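Local coordinates for VC0179-like protein (Escherichia coli, PDB 4XJ6) that probably joins two nucleoside triphosphates into a cyclic dinucleotide such as cyclic GMP-AMP, as a magnesium-binding bacterial homologue of cyclic GMP-AMP synthase, at residues N265-C268 with K269-G272; S353-V357 with H358-I362. All coordinates share one frame; numbering follows the deposited sequence.

How the contacts relate
Contact 1 is the C-terminal end of helix 257-271 and contact 2 the N-terminal start of helix 357-377, their nearest atoms about 20 Å apart. Contact 1 is partly buried, with S267 and C268 covered; E266, K269 and R270 are exposed, although R270 folds back to S267 and D309. Contact 2 is a surface contact with no buried residue. In 265-272 the carbonyls of N265 to C268 accept the N-H groups of K269 to G272 as the helix runs out at a glycine, beside an E266-K269 salt bridge and an R270-S267 bond. In 353-362 an asparagine side chain receives the first N-H groups and histidines supply further acceptors.

Contact 1: N265-C268 with K269-G272; sequences NESC and KRIG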
loop_
_atom_site.group_PDB
_atom_site.type_symbol
_atom_site.label_atom_id
_atom_site.label_comp_id
_atom_site.label_asym_id
_atom_site.label_seq_id
_atom_site.Cartn_x
_atom_site.Cartn_y
_atom_site.Cartn_z
ATOM N N ASN A 265 -9.740 8.865 7.175
ATOM C CA ASN A 265 -10.357 10.126 6.780
ATOM C C ASN A 265 -11.183 10.715 7.918
ATOM O O ASN A 265 -11.163 11.922 8.147
ATOM C CB ASN A 265 -11.223 9.934 5.532
ATOM C CG ASN A 265 -10.396 9.826 4.263
ATOM O OD1 ASN A 265 -9.370 10.493 4.122
ATOM N ND2 ASN A 265 -10.834 8.984 3.335
ATOM N N GLU A 266 -11.894 9.853 8.638
ATOM C CA GLU A 266 -12.670 10.284 9.795
ATOM C C GLU A 266 -11.747 10.774 10.906
ATOM O O GLU A 266 -12.080 11.708 11.636
ATOM C CB GLU A 266 -13.552 9.145 10.310
ATOM C CG GLU A 266 -14.479 9.542 11.449
ATOM C CD GLU A 266 -15.561 10.509 11.008
ATOM O OE1 GLU A 266 -15.921 10.496 9.812
ATOM O OE2 GLU A 266 -16.048 11.283 11.858
ATOM N N SER A 267 -10.589 10.131 11.028
ATOM C CA SER A 267 -9.591 10.503 12.024
ATOM C C SER A 267 -9.028 11.890 11.738
ATOM O O SER A 267 -8.817 12.688 12.656
ATOM C CB SER A 267 -8.456 9.477 12.064
ATOM O OG SER A 267 -8.902 8.232 12.570
ATOM N N CYS A 268 -8.781 12.169 10.462
ATOM C CA CYS A 268 -8.304 13.481 10.040
ATOM C C CYS A 268 -9.331 14.556 10.381
ATOM O O CYS A 268 -8.980 15.654 10.807
ATOM C CB CYS A 268 -8.000 13.488 8.539
ATOM S SG CYS A 268 -6.632 12.414 8.035
ATOM N N LYS A 269 -10.605 14.225 10.190
ATOM C CA LYS A 269 -11.696 15.120 10.554
ATOM C C LYS A 269 -11.714 15.353 12.058
ATOM O O LYS A 269 -11.866 16.481 12.526
ATOM C CB LYS A 269 -13.045 14.548 10.109
ATOM C CG LYS A 269 -13.167 14.252 8.627
ATOM C CD LYS A 269 -14.570 13.762 8.304
ATOM C CE LYS A 269 -14.642 13.106 6.936
ATOM N NZ LYS A 269 -14.574 11.621 7.022
ATOM N N ARG A 270 -11.551 14.268 12.804
ATOM C CA ARG A 270 -11.663 14.296 14.256
ATOM C C ARG A 270 -10.482 15.004 14.913
ATOM O O ARG A 270 -10.662 15.866 15.772
ATOM C CB ARG A 270 -11.788 12.866 14.791
ATOM C CG ARG A 270 -12.065 12.763 16.282
ATOM C CD ARG A 270 -12.295 11.313 16.713
ATOM N NE ARG A 270 -11.105 10.484 16.532
ATOM C CZ ARG A 270 -10.917 9.649 15.513
ATOM N NH1 ARG A 270 -11.848 9.519 14.574
ATOM N NH2 ARG A 270 -9.798 8.941 15.432
ATOM N N ILE A 271 -9.275 14.636 14.503
ATOM C CA ILE A 271 -8.060 15.164 15.111
ATOM C C ILE A 271 -7.655 16.504 14.496
ATOM O O ILE A 271 -7.282 17.441 15.206
ATOM C CB ILE A 271 -6.895 14.163 14.971
ATOM C CG1 ILE A 271 -7.215 12.876 15.733
ATOM C CG2 ILE A 271 -5.596 14.770 15.471
ATOM C CD1 ILE A 271 -6.317 11.714 15.378
ATOM N N GLY A 272 -7.743 16.593 13.175
ATOM C CA GLY A 272 -7.339 17.795 12.472
ATOM C C GLY A 272 -6.450 17.482 11.287
ATOM O O GLY A 272 -5.909 16.383 11.177
#
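S267 and R270 meet one helical turn apart, where R270 NH2 donates to S267 OG over 3.1 Å, the hydroxyl oxygen lying 26° out of the guanidinium plane, at its edge. That hydroxyl is used twice: it donates to W263 O, four residues back, and its oxygen accepts from R270, which suits a small serine buried in a helix. R270 NH2 in turn forms a salt bridge with D309, so the arginine ties its own helix to helix 297-310. On the exposed side, K269 NZ forms a salt bridge with E266 OE1 at 3.3 Å, coming from above the carboxylate plane. The lysine chain first runs back along the turn, its CG 3.1 Å from N265 O, and then bends at its last torsion (chi4 98°) to bring the ammonium to the glutamate. Long flexible side chains suit this solvent-facing strip.

The backbone carbonyls are satisfied in order: N265 O by K269 N, E266 O by R270 N, and S267 O by I271 N at 2.7 Å. The last bond, G272 N to C268 O at 2.8 Å, is the bent one, met from above the carbonyl plane as the chain leaves the helix. I271 turns its aliphatic side chain onto V305 and L308. G272 is the first residue past the C-terminal end of helix 257-271, its positive phi (132°) turning the chain toward helix 274-289.

Contact 2: S353-V357 with H358-I362; sequences SNHNV and HHRAI
A capping box formed by N356 and H359 starts helix 357-377. N356 is the N-cap: its OD1 accepts from H359 N at 3.0 Å, almost in line with the side-chain carbonyl, and more weakly from H358 N. The reciprocal bond runs from N356 N to H359 ND1, also 3.0 Å, and the donor lies in the plane of the imidazole. With chi1 at 57°, CG of N356 sits between its own backbone N and carbonyl carbon, which folds the amide back over the first turn, with the amide and H359 ring planes 18° apart. A short asparagine suits this place because its oxygen can reach N-H groups that have no earlier helical carbonyl to bond, while the histidine nitrogen plays the accepting part that a glutamate often takes in such boxes.

The next polar link starts one residue earlier. R360 NH1 donates to H355 ND1 over 3.0 Å and lies 3° out of the ring plane, the ring and guanidinium planes only modestly inclined. Bends at chi2 and chi3 curl the arginine back toward the loop, and its CD rests 3.7 Å from H355 CB. NH1 also bonds to N334. Further along, backbone bonding becomes regular as R360 N reaches N356 O and A361 N reaches V357 O. On the outer side, V357 CG1 stands 3.9 Å from the centroid of the H358 imidazole, over its face, in a CH-pi contact.

Through F349, which meets H359 edge-to-face and also touches the H355 ring, and through N334 near the end of helix 318-335, the start of helix 357-377 is joined to the loop and helix that precede it.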
loop_
_atom_site.group_PDB
_atom_site.type_symbol
_atom_site.label_atom_id
_atom_site.label_comp_id
_atom_site.label_asym_id
_atom_site.label_seq_id
_atom_site.Cartn_x
_atom_site.Cartn_y
_atom_site.Cartn_z
ATOM N N SER A 353 4.583 -8.445 25.575
ATOM C CA SER A 353 4.798 -9.810 26.043
ATOM C C SER A 353 4.811 -10.817 24.892
ATOM O O SER A 353 5.234 -11.962 25.059
ATOM C CB SER A 353 3.720 -10.194 27.058
ATOM O OG SER A 353 2.443 -10.180 26.445
ATOM N N ASN A 354 4.338 -10.380 23.729
ATOM C CA ASN A 354 4.298 -11.224 22.541
ATOM C C ASN A 354 5.301 -10.769 21.481
ATOM O O ASN A 354 5.364 -11.336 20.390
ATOM C CB ASN A 354 2.885 -11.243 21.952
ATOM C CG ASN A 354 1.877 -11.905 22.876
ATOM O OD1 ASN A 354 2.186 -12.895 23.540
ATOM N ND2 ASN A 354 0.668 -11.358 22.927
ATOM N N HIS A 355 6.084 -9.744 21.808
ATOM C CA HIS A 355 7.103 -9.228 20.896
ATOM C C HIS A 355 8.205 -10.248 20.674
ATOM O O HIS A 355 8.747 -10.792 21.634
ATOM C CB HIS A 355 7.722 -7.934 21.439
ATOM C CG HIS A 355 6.824 -6.740 21.353
ATOM N ND1 HIS A 355 7.188 -5.501 21.834
ATOM C CD2 HIS A 355 5.581 -6.592 20.836
ATOM C CE1 HIS A 355 6.207 -4.642 21.623
ATOM N NE2 HIS A 355 5.220 -5.278 21.019
ATOM N N ASN A 356 8.537 -10.514 19.414
ATOM C CA ASN A 356 9.760 -11.253 19.121
ATOM C C ASN A 356 10.904 -10.259 18.938
ATOM O O ASN A 356 10.706 -9.051 19.083
ATOM C CB ASN A 356 9.598 -12.161 17.891
ATOM C CG ASN A 356 9.187 -11.406 16.633
ATOM O OD1 ASN A 356 9.506 -10.229 16.455
ATOM N ND2 ASN A 356 8.482 -12.095 15.743
ATOM N N VAL A 357 12.091 -10.759 18.617
ATOM C CA VAL A 357 13.272 -9.906 18.558
ATOM C C VAL A 357 13.161 -8.853 17.449
ATOM O O VAL A 357 13.732 -7.765 17.557
ATOM C CB VAL A 357 14.558 -10.749 18.366
ATOM C CG1 VAL A 357 14.577 -11.417 16.999
ATOM C CG2 VAL A 357 15.800 -9.892 18.578
ATOM N N HIS A 358 12.404 -9.166 16.400
ATOM C CA HIS A 358 12.220 -8.241 15.288
ATOM C C HIS A 358 11.337 -7.074 15.708
ATOM O O HIS A 358 11.534 -5.939 15.272
ATOM C CB HIS A 358 11.614 -8.962 14.083
ATOM C CG HIS A 358 12.304 -10.247 13.736
ATOM N ND1 HIS A 358 11.791 -11.480 14.072
ATOM C CD2 HIS A 358 13.468 -10.489 13.087
ATOM C CE1 HIS A 358 12.605 -12.428 13.642
ATOM N NE2 HIS A 358 13.631 -11.852 13.042
ATOM N N HIS A 359 10.360 -7.362 16.562
ATOM C CA HIS A 359 9.498 -6.325 17.112
ATOM C C HIS A 359 10.289 -5.381 18.009
ATOM O O HIS A 359 10.105 -4.165 17.964
ATOM C CB HIS A 359 8.337 -6.943 17.898
ATOM C CG HIS A 359 7.353 -7.685 17.047
ATOM N ND1 HIS A 359 7.149 -9.044 17.156
ATOM C CD2 HIS A 359 6.505 -7.254 16.084
ATOM C CE1 HIS A 359 6.222 -9.419 16.294
ATOM N NE2 HIS A 359 5.814 -8.353 15.630
ATOM N N ARG A 360 11.166 -5.951 18.829
ATOM C CA ARG A 360 11.974 -5.170 19.759
ATOM C C ARG A 360 12.917 -4.223 19.025
ATOM O O ARG A 360 13.129 -3.092 19.459
ATOM C CB ARG A 360 12.773 -6.090 20.689
ATOM C CG ARG A 360 11.918 -6.917 21.637
ATOM C CD ARG A 360 10.834 -6.064 22.277
ATOM N NE ARG A 360 11.377 -4.905 22.981
ATOM C CZ ARG A 360 10.633 -3.930 23.495
ATOM N NH1 ARG A 360 9.313 -3.971 23.383
ATOM N NH2 ARG A 360 11.208 -2.913 24.120
ATOM N N ALA A 361 13.474 -4.691 17.912
ATOM C CA ALA A 361 14.365 -3.871 17.097
ATOM C C ALA A 361 13.645 -2.615 16.622
ATOM O O ALA A 361 14.225 -1.531 16.580
ATOM C CB ALA A 361 14.886 -4.666 15.913
ATOM N N ILE A 362 12.373 -2.775 16.274
ATOM C CA ILE A 362 11.540 -1.659 15.845
ATOM C C ILE A 362 11.289 -0.677 16.990
ATOM O O ILE A 362 11.449 0.534 16.829
ATOM C CB ILE A 362 10.185 -2.154 15.295
ATOM C CG1 ILE A 362 10.389 -2.951 14.004
ATOM C CG2 ILE A 362 9.252 -0.986 15.053
ATOM C CD1 ILE A 362 9.109 -3.516 13.429
#